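Local coordinates for protein NAD nucleotidase (Haemophilus influenzae, PDB 3ZTV) that degrades NAD in the periplasm to adenosine and nicotinamide riboside, acting as a zinc-dependent pyrophosphatase and 5'-nucleotidase, at residues L76-F81 with Y346-K350; Y245-L249 with R288-H292; A354-V360 with G419-N424. All coordinates share one frame; numbering follows the deposited sequence.

Interaction 1: residues L76-F81 with Y346-K350; sequences LYFTLF and YKSEK
The CD and CE methylenes of Lys-350 lie across the face of the Tyr-77 ring, in a CH-pi contact that puts CD 3.8 Å from the ring centroid and only 7° off the ring normal. Lys-350 CG stands anti to its own backbone N (chi1 -174°), and bends at chi3 and chi4 fold the chain over the ring, where CE comes 3.5 Å from Tyr-77 CZ. Leu-80 CD1 meets Lys-350 CG at 3.7 Å, and Leu-76 adds its CB to the same lysine. A second packed cluster centres on Phe-81. Tyr-346 turns its edge to this ring's face in a T-shaped pair, with planes at 84° and centroids 5.1 Å apart, while the edge of the Phe-81 ring meets Lys-350 N.

Toward solvent, at Lys-347 and Glu-349, the contact thins. Glu-349 OE1 approaches Phe-81 CE1 at 3.3 Å, and Lys-347 NZ forms a salt bridge with Glu-26, which also hydrogen-bonds the buried Tyr-77 hydroxyl. No hydrogen bond joins the two segments. Side-chain packing thus seats helix 337-353 against the short helix 76-79 and the turn that follows it in the calcineurin-like phosphoesterase fold, the side chain of Tyr-77 about 9 Å from that of the zinc ligand His-22.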
loop_
_atom_site.group_PDB
_atom_site.type_symbol
_atom_site.label_atom_id
_atom_site.label_comp_id
_atom_site.label_asym_id
_atom_site.label_seq_id
_atom_site.Cartn_x
_atom_site.Cartn_y
_atom_site.Cartn_z
ATOM N N LEU A 76 -1.142 25.840 -26.418
ATOM C CA LEU A 76 -2.136 25.569 -27.458
ATOM C C LEU A 76 -1.728 24.430 -28.392
ATOM O O LEU A 76 -2.556 23.905 -29.134
ATOM C CB LEU A 76 -2.459 26.831 -28.276
ATOM C CG LEU A 76 -3.282 27.912 -27.570
ATOM C CD1 LEU A 76 -3.425 29.119 -28.486
ATOM C CD2 LEU A 76 -4.648 27.384 -27.180
ATOM N N TYR A 77 -0.454 24.037 -28.366
ATOM C CA TYR A 77 -0.038 22.882 -29.163
ATOM C C TYR A 77 -0.708 21.593 -28.690
ATOM O O TYR A 77 -0.867 20.655 -29.470
ATOM C CB TYR A 77 1.486 22.725 -29.191
ATOM C CG TYR A 77 2.164 23.670 -30.161
ATOM C CD1 TYR A 77 2.073 23.469 -31.540
ATOM C CD2 TYR A 77 2.897 24.755 -29.712
ATOM C CE1 TYR A 77 2.693 24.331 -32.434
ATOM C CE2 TYR A 77 3.523 25.628 -30.603
ATOM C CZ TYR A 77 3.419 25.399 -31.965
ATOM O OH TYR A 77 4.022 26.254 -32.872
ATOM N N PHE A 78 -1.103 21.541 -27.418
ATOM C CA PHE A 78 -1.940 20.438 -26.976
ATOM C C PHE A 78 -3.401 20.688 -27.330
ATOM O O PHE A 78 -4.033 19.877 -28.002
ATOM C CB PHE A 78 -1.859 20.170 -25.473
ATOM C CG PHE A 78 -2.851 19.149 -25.042
ATOM C CD1 PHE A 78 -2.712 17.845 -25.455
ATOM C CD2 PHE A 78 -3.985 19.509 -24.339
ATOM C CE1 PHE A 78 -3.642 16.892 -25.116
ATOM C CE2 PHE A 78 -4.926 18.556 -23.999
ATOM C CZ PHE A 78 -4.749 17.250 -24.387
ATOM N N THR A 79 -3.925 21.809 -26.845
ATOM C CA THR A 79 -5.343 22.132 -26.934
ATOM C C THR A 79 -5.916 22.016 -28.344
ATOM O O THR A 79 -6.997 21.478 -28.534
ATOM C CB THR A 79 -5.579 23.554 -26.414
ATOM O OG1 THR A 79 -4.928 23.703 -25.143
ATOM C CG2 THR A 79 -7.069 23.847 -26.270
ATOM N N LEU A 80 -5.181 22.505 -29.330
ATOM C CA LEU A 80 -5.725 22.589 -30.684
ATOM C C LEU A 80 -5.485 21.336 -31.507
ATOM O O LEU A 80 -6.049 21.190 -32.598
ATOM C CB LEU A 80 -5.170 23.817 -31.400
ATOM C CG LEU A 80 -5.507 25.129 -30.695
ATOM C CD1 LEU A 80 -4.806 26.307 -31.359
ATOM C CD2 LEU A 80 -7.011 25.353 -30.670
ATOM N N PHE A 81 -4.667 20.421 -30.978
ATOM C CA PHE A 81 -4.294 19.213 -31.710
ATOM C C PHE A 81 -4.586 17.904 -30.979
ATOM O O PHE A 81 -4.399 16.835 -31.553
ATOM C CB PHE A 81 -2.821 19.266 -32.131
ATOM C CG PHE A 81 -2.496 20.450 -32.993
ATOM C CD1 PHE A 81 -2.799 20.438 -34.348
ATOM C CD2 PHE A 81 -1.937 21.591 -32.449
ATOM C CE1 PHE A 81 -2.531 21.543 -35.156
ATOM C CE2 PHE A 81 -1.664 22.697 -33.245
ATOM C CZ PHE A 81 -1.960 22.669 -34.602
ATOM N N TYR A 346 2.737 22.781 -37.904
ATOM C CA TYR A 346 1.827 22.911 -36.765
ATOM C C TYR A 346 1.637 24.360 -36.333
ATOM O O TYR A 346 0.545 24.752 -35.912
ATOM C CB TYR A 346 2.260 22.026 -35.580
ATOM C CG TYR A 346 1.972 20.563 -35.799
ATOM C CD1 TYR A 346 0.667 20.095 -35.837
ATOM C CD2 TYR A 346 3.002 19.643 -35.968
ATOM C CE1 TYR A 346 0.391 18.752 -36.041
ATOM C CE2 TYR A 346 2.734 18.302 -36.175
ATOM C CZ TYR A 346 1.428 17.864 -36.211
ATOM O OH TYR A 346 1.155 16.529 -36.414
ATOM N N LYS A 347 2.694 25.157 -36.439
ATOM C CA LYS A 347 2.603 26.570 -36.104
ATOM C C LYS A 347 1.609 27.300 -37.024
ATOM O O LYS A 347 0.786 28.087 -36.559
ATOM C CB LYS A 347 3.984 27.226 -36.160
ATOM C CG LYS A 347 4.011 28.650 -35.634
ATOM C CD LYS A 347 5.438 29.161 -35.503
ATOM C CE LYS A 347 5.484 30.508 -34.794
ATOM N NZ LYS A 347 6.883 30.938 -34.524
ATOM N N SER A 348 1.692 27.033 -38.326
ATOM C CA SER A 348 0.748 27.594 -39.292
ATOM C C SER A 348 -0.686 27.133 -39.009
ATOM O O SER A 348 -1.623 27.939 -39.028
ATOM C CB SER A 348 1.171 27.208 -40.709
ATOM O OG SER A 348 2.371 27.864 -41.070
ATOM N N GLU A 349 -0.868 25.840 -38.752
ATOM C CA GLU A 349 -2.195 25.324 -38.414
ATOM C C GLU A 349 -2.714 25.954 -37.123
ATOM O O GLU A 349 -3.891 26.324 -37.029
ATOM C CB GLU A 349 -2.177 23.797 -38.284
ATOM C CG GLU A 349 -1.952 23.047 -39.595
ATOM C CD GLU A 349 -1.906 21.537 -39.414
ATOM O OE1 GLU A 349 -2.425 21.043 -38.392
ATOM O OE2 GLU A 349 -1.352 20.845 -40.295
ATOM N N LYS A 350 -1.834 26.070 -36.131
ATOM C CA LYS A 350 -2.198 26.648 -34.844
ATOM C C LYS A 350 -2.752 28.064 -34.999
ATOM O O LYS A 350 -3.747 28.426 -34.365
ATOM C CB LYS A 350 -0.999 26.622 -33.888
ATOM C CG LYS A 350 -1.320 27.079 -32.472
ATOM C CD LYS A 350 -0.136 26.856 -31.538
ATOM C CE LYS A 350 0.971 27.856 -31.802
ATOM N NZ LYS A 350 0.643 29.192 -31.233
#

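Interaction 2: residues Y245-L249 with R288-H292; sequences YEYPL and RKIPH
Tyr-247 and Pro-291 pack where the loop between strands 243-244 and 249-252 meets strand 284-295, a junction between the two mixed beta-sheets of the calcineurin-like metallophosphoesterase fold. Strand 284-295 belongs to the seven-stranded sheet, whereas the loop leads into an edge strand of the six-stranded one.

The apolar contacts centre on the Tyr-247 ring. With chi1 at -174° the ring swings away from its own backbone N and reaches toward strand 284-295. Pro-291 lies over one face, its CB 4.1 Å from Tyr-247 CG, and Pro-291 CG also meets Tyr-247 CB at 4.0 Å. Lys-289 CB approaches the ring edge in its plane, 4.0 Å from Tyr-247 CD1. Around this pair, Leu-274 of strand 270-278 and Met-262 of strand 258-263 also touch Tyr-247, placing the ring between the two sheets.

The lysine chain supplies a second apolar surface. A cis peptide bond precedes Pro-248, whose CD packs 3.9 Å from Lys-289 CD, the two side chains crossing at about a right angle. Beyond CD, the lysine bends at chi4, setting its amine beside the waters that face Glu-246.

Polar contact between the segments runs through water, with no direct hydrogen bond. The opposite charges of Glu-246 OE2 and Lys-289 NZ remain 4.8 Å apart and are bridged by two waters, while Glu-246 OE1 forms a salt bridge with Arg-237. One water donates to Glu-246 OE2 and accepts from Lys-289 NZ at 2.8 Å. The other donates to both Glu-246 OE2 and the backbone carbonyl of the next residue, lying 2.7 Å from Tyr-247 O, and takes only a weak bond from Lys-289 NZ.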
loop_
_atom_site.group_PDB
_atom_site.type_symbol
_atom_site.label_atom_id
_atom_site.label_comp_id
_atom_site.label_asym_id
_atom_site.label_seq_id
_atom_site.Cartn_x
_atom_site.Cartn_y
_atom_site.Cartn_z
ATOM N N TYR A 245 19.442 20.505 -7.361
ATOM C CA TYR A 245 20.319 19.420 -6.942
ATOM C C TYR A 245 21.441 19.268 -7.950
ATOM O O TYR A 245 21.321 19.727 -9.087
ATOM C CB TYR A 245 19.541 18.108 -6.923
ATOM C CG TYR A 245 18.470 17.999 -5.867
ATOM C CD1 TYR A 245 18.779 18.138 -4.521
ATOM C CD2 TYR A 245 17.159 17.695 -6.211
ATOM C CE1 TYR A 245 17.808 18.013 -3.548
ATOM C CE2 TYR A 245 16.175 17.563 -5.241
ATOM C CZ TYR A 245 16.502 17.723 -3.916
ATOM O OH TYR A 245 15.519 17.589 -2.954
ATOM N N GLU A 246 22.514 18.586 -7.551
ATOM C CA GLU A 246 23.567 18.190 -8.481
ATOM C C GLU A 246 23.087 17.090 -9.433
ATOM O O GLU A 246 22.331 16.193 -9.040
ATOM C CB GLU A 246 24.803 17.726 -7.700
ATOM C CG GLU A 246 26.061 17.545 -8.533
ATOM C CD GLU A 246 26.710 18.854 -8.941
ATOM O OE1 GLU A 246 26.445 19.899 -8.304
ATOM O OE2 GLU A 246 27.497 18.832 -9.903
ATOM N N TYR A 247 23.532 17.162 -10.681
ATOM C CA TYR A 247 23.223 16.144 -11.674
ATOM C C TYR A 247 24.304 15.055 -11.661
ATOM O O TYR A 247 25.445 15.335 -12.013
ATOM C CB TYR A 247 23.159 16.790 -13.077
ATOM C CG TYR A 247 22.702 15.819 -14.138
ATOM C CD1 TYR A 247 23.615 15.000 -14.791
ATOM C CD2 TYR A 247 21.352 15.690 -14.463
ATOM C CE1 TYR A 247 23.205 14.068 -15.727
ATOM C CE2 TYR A 247 20.933 14.780 -15.408
ATOM C CZ TYR A 247 21.863 13.955 -16.026
ATOM O OH TYR A 247 21.476 13.023 -16.961
ATOM N N PRO A 248 23.983 13.822 -11.225
ATOM C CA PRO A 248 22.787 13.287 -10.577
ATOM C C PRO A 248 22.969 13.292 -9.062
ATOM O O PRO A 248 24.067 13.568 -8.575
ATOM C CB PRO A 248 22.786 11.835 -11.063
ATOM C CG PRO A 248 24.258 11.475 -11.001
ATOM C CD PRO A 248 24.968 12.741 -11.471
ATOM N N LEU A 249 21.904 12.986 -8.329
ATOM C CA LEU A 249 21.987 12.631 -6.918
ATOM C C LEU A 249 22.378 11.164 -6.765
ATOM O O LEU A 249 22.113 10.346 -7.649
ATOM C CB LEU A 249 20.641 12.859 -6.231
ATOM C CG LEU A 249 20.228 14.320 -6.056
ATOM C CD1 LEU A 249 18.812 14.385 -5.497
ATOM C CD2 LEU A 249 21.223 15.042 -5.152
ATOM N N ARG A 288 30.078 9.851 -16.982
ATOM C CA ARG A 288 29.825 11.117 -17.670
ATOM C C ARG A 288 28.537 11.664 -17.081
ATOM O O ARG A 288 27.607 10.894 -16.835
ATOM C CB ARG A 288 29.673 10.891 -19.179
ATOM C CG ARG A 288 29.310 12.147 -19.984
ATOM C CD ARG A 288 29.205 11.843 -21.474
ATOM N NE ARG A 288 28.160 10.865 -21.744
ATOM C CZ ARG A 288 28.367 9.587 -22.054
ATOM N NH1 ARG A 288 29.596 9.097 -22.126
ATOM N NH2 ARG A 288 27.339 8.782 -22.266
ATOM N N LYS A 289 28.470 12.969 -16.840
ATOM C CA LYS A 289 27.280 13.573 -16.254
ATOM C C LYS A 289 27.180 15.022 -16.716
ATOM O O LYS A 289 27.905 15.892 -16.232
ATOM C CB LYS A 289 27.306 13.475 -14.722
ATOM C CG LYS A 289 28.655 13.782 -14.067
ATOM C CD LYS A 289 28.547 13.691 -12.552
ATOM C CE LYS A 289 29.854 14.076 -11.867
ATOM N NZ LYS A 289 30.164 15.524 -12.033
ATOM N N ILE A 290 26.295 15.266 -17.675
ATOM C CA ILE A 290 26.114 16.601 -18.239
ATOM C C ILE A 290 24.634 16.918 -18.412
ATOM O O ILE A 290 23.935 16.243 -19.172
ATOM C CB ILE A 290 26.771 16.734 -19.616
ATOM C CG1 ILE A 290 28.211 16.217 -19.591
ATOM C CG2 ILE A 290 26.721 18.191 -20.089
ATOM C CD1 ILE A 290 28.825 16.067 -20.980
ATOM N N PRO A 291 24.136 17.928 -17.691
ATOM C CA PRO A 291 22.799 18.449 -17.992
ATOM C C PRO A 291 22.892 19.529 -19.078
ATOM O O PRO A 291 23.311 20.658 -18.791
ATOM C CB PRO A 291 22.361 19.059 -16.660
ATOM C CG PRO A 291 23.644 19.492 -16.010
ATOM C CD PRO A 291 24.749 18.599 -16.530
ATOM N N HIS A 292 22.530 19.190 -20.316
ATOM C CA HIS A 292 22.653 20.140 -21.430
ATOM C C HIS A 292 21.472 21.100 -21.479
ATOM O O HIS A 292 20.347 20.686 -21.783
ATOM C CB HIS A 292 22.688 19.405 -22.769
ATOM C CG HIS A 292 23.870 18.501 -22.953
ATOM N ND1 HIS A 292 23.860 17.160 -22.627
ATOM C CD2 HIS A 292 25.098 18.750 -23.466
ATOM C CE1 HIS A 292 25.035 16.626 -22.919
ATOM N NE2 HIS A 292 25.801 17.571 -23.438
HETATM O O HOH W 1 27.254 17.331 -12.062
HETATM O O HOH W 2 29.594 16.818 -9.562
#

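Interaction 3: residues A354-V360 with G419-N424; sequences AQEIVGV and GNVTFN
Val-421 O receives two backbone N-H groups, from Val-358 N at 2.8 Å and, more weakly, from Gly-359 N at 3.3 Å. The stronger bond lies in the carbonyl plane. Two consecutive residues opposite one define a classic beta bulge, which shifts the register between antiparallel strands 357-362 and 419-422. In return, Val-421 N donates to Gly-359 O at 2.8 Å.

Side chains add apolar contacts. Val-358 CB sits over one face of the Phe-423 ring, and Val-358 CG1, set between the backbone N and the carbonyl carbon (chi1 67°), lies 4.0 Å from Val-421 CG1. Met-553 and Lys-554 of helix 545-555 also touch Val-358. On the sheet face that carries Val-360 and Asn-420, the two lie side by side, Asn-420 ND2 3.3 Å from Val-360 CG2, and Asn-420 CG meets Ile-357 CD1.

Where strand 419-422 gives way to helix 423-429, Thr-422 is the N-cap, and Asn-424 N donates to Ala-354 O at 3.1 Å. The hydrogen bonds across the contact are all between backbone groups, and one carbonyl serving two donors, the second weakly, probably helps hold the strands together across the bulge in 357-362.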
loop_
_atom_site.group_PDB
_atom_site.type_symbol
_atom_site.label_atom_id
_atom_site.label_comp_id
_atom_site.label_asym_id
_atom_site.label_seq_id
_atom_site.Cartn_x
_atom_site.Cartn_y
_atom_site.Cartn_z
ATOM N N ALA A 354 -6.508 28.767 -33.656
ATOM C CA ALA A 354 -6.641 29.586 -32.462
ATOM C C ALA A 354 -7.678 30.692 -32.624
ATOM O O ALA A 354 -8.122 31.279 -31.634
ATOM C CB ALA A 354 -5.296 30.175 -32.053
ATOM N N GLN A 355 -8.051 30.982 -33.873
ATOM C CA GLN A 355 -9.062 31.999 -34.172
ATOM C C GLN A 355 -10.474 31.433 -34.137
ATOM O O GLN A 355 -11.448 32.179 -34.260
ATOM C CB GLN A 355 -8.791 32.640 -35.534
ATOM C CG GLN A 355 -7.482 33.396 -35.595
ATOM C CD GLN A 355 -7.237 33.974 -36.969
ATOM O OE1 GLN A 355 -7.752 35.043 -37.309
ATOM N NE2 GLN A 355 -6.475 33.254 -37.780
ATOM N N GLU A 356 -10.591 30.117 -33.986
ATOM C CA GLU A 356 -11.905 29.483 -33.902
ATOM C C GLU A 356 -12.585 29.765 -32.565
ATOM O O GLU A 356 -11.931 30.066 -31.570
ATOM C CB GLU A 356 -11.810 27.977 -34.176
ATOM C CG GLU A 356 -11.415 27.656 -35.611
ATOM C CD GLU A 356 -11.424 26.168 -35.932
ATOM O OE1 GLU A 356 -11.589 25.347 -35.007
ATOM O OE2 GLU A 356 -11.264 25.820 -37.123
ATOM N N ILE A 357 -13.911 29.680 -32.559
ATOM C CA ILE A 357 -14.697 30.039 -31.394
ATOM C C ILE A 357 -14.774 28.883 -30.405
ATOM O O ILE A 357 -15.091 27.751 -30.785
ATOM C CB ILE A 357 -16.115 30.475 -31.819
ATOM C CG1 ILE A 357 -16.028 31.703 -32.731
ATOM C CG2 ILE A 357 -16.980 30.755 -30.604
ATOM C CD1 ILE A 357 -17.328 32.026 -33.455
ATOM N N VAL A 358 -14.461 29.165 -29.144
ATOM C CA VAL A 358 -14.554 28.146 -28.101
ATOM C C VAL A 358 -15.882 28.235 -27.357
ATOM O O VAL A 358 -16.376 27.237 -26.836
ATOM C CB VAL A 358 -13.362 28.204 -27.107
ATOM C CG1 VAL A 358 -13.397 29.475 -26.277
ATOM C CG2 VAL A 358 -13.357 26.979 -26.202
ATOM N N GLY A 359 -16.469 29.425 -27.317
ATOM C CA GLY A 359 -17.774 29.586 -26.700
ATOM C C GLY A 359 -18.353 30.957 -26.967
ATOM O O GLY A 359 -17.674 31.830 -27.504
ATOM N N VAL A 360 -19.612 31.140 -26.583
ATOM C CA VAL A 360 -20.312 32.399 -26.768
ATOM C C VAL A 360 -20.860 32.847 -25.425
ATOM O O VAL A 360 -21.422 32.045 -24.677
ATOM C CB VAL A 360 -21.476 32.249 -27.771
ATOM C CG1 VAL A 360 -22.256 33.555 -27.898
ATOM C CG2 VAL A 360 -20.952 31.810 -29.125
ATOM N N GLY A 419 -20.469 38.041 -26.470
ATOM C CA GLY A 419 -20.081 37.742 -27.833
ATOM C C GLY A 419 -19.231 36.492 -27.930
ATOM O O GLY A 419 -19.137 35.712 -26.981
ATOM N N ASN A 420 -18.606 36.310 -29.086
ATOM C CA ASN A 420 -17.753 35.154 -29.322
ATOM C C ASN A 420 -16.442 35.227 -28.549
ATOM O O ASN A 420 -15.835 36.291 -28.432
ATOM C CB ASN A 420 -17.459 35.004 -30.813
ATOM C CG ASN A 420 -18.722 34.909 -31.653
ATOM O OD1 ASN A 420 -18.843 35.562 -32.696
ATOM N ND2 ASN A 420 -19.668 34.090 -31.211
ATOM N N VAL A 421 -16.015 34.084 -28.017
ATOM C CA VAL A 421 -14.716 33.957 -27.359
ATOM C C VAL A 421 -13.888 32.926 -28.114
ATOM O O VAL A 421 -14.299 31.770 -28.239
ATOM C CB VAL A 421 -14.855 33.498 -25.891
ATOM C CG1 VAL A 421 -13.482 33.354 -25.245
ATOM C CG2 VAL A 421 -15.713 34.472 -25.107
ATOM N N THR A 422 -12.727 33.339 -28.615
ATOM C CA THR A 422 -11.822 32.433 -29.317
ATOM C C THR A 422 -10.707 31.955 -28.380
ATOM O O THR A 422 -10.548 32.471 -27.277
ATOM C CB THR A 422 -11.179 33.131 -30.537
ATOM O OG1 THR A 422 -10.245 34.115 -30.085
ATOM C CG2 THR A 422 -12.254 33.802 -31.406
ATOM N N PHE A 423 -9.928 30.980 -28.839
ATOM C CA PHE A 423 -8.769 30.531 -28.074
ATOM C C PHE A 423 -7.800 31.681 -27.829
ATOM O O PHE A 423 -7.289 31.845 -26.725
ATOM C CB PHE A 423 -8.064 29.375 -28.783
ATOM C CG PHE A 423 -8.919 28.148 -28.935
ATOM C CD1 PHE A 423 -9.756 28.017 -30.035
ATOM C CD2 PHE A 423 -8.905 27.134 -27.980
ATOM C CE1 PHE A 423 -10.560 26.898 -30.197
ATOM C CE2 PHE A 423 -9.706 26.011 -28.131
ATOM C CZ PHE A 423 -10.536 25.888 -29.237
ATOM N N ASN A 424 -7.556 32.497 -28.857
ATOM C CA ASN A 424 -6.674 33.654 -28.716
ATOM C C ASN A 424 -7.184 34.608 -27.655
ATOM O O ASN A 424 -6.407 35.182 -26.893
ATOM C CB ASN A 424 -6.556 34.428 -30.030
ATOM C CG ASN A 424 -5.645 33.763 -31.028
ATOM O OD1 ASN A 424 -4.627 33.175 -30.666
ATOM N ND2 ASN A 424 -5.992 33.869 -32.303
#

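In the fold
From the N terminus, the chain first passes through 76-81, whose partner 346-350 lies 265 residues on, so interaction 1 closes a loop that includes much of the phosphoesterase portion. Interaction 2 is nested inside that loop: it closes a far shorter, helix-free excursion of 38 residues and joins two sheets, about 20 Å from interaction 1 at the nearest atoms. Interaction 3 follows in series: after helix 337-353 a short loop leads into strand 357-362, which pairs with 419-422. Interactions 1 and 3 touch, Leu-80 CD2 lying 3.7 Å from Phe-423 CD2, and together connect the phosphoesterase portion with the C-terminal portion. Interaction 2 lies on the opposite side of the chain's centre from interaction 3.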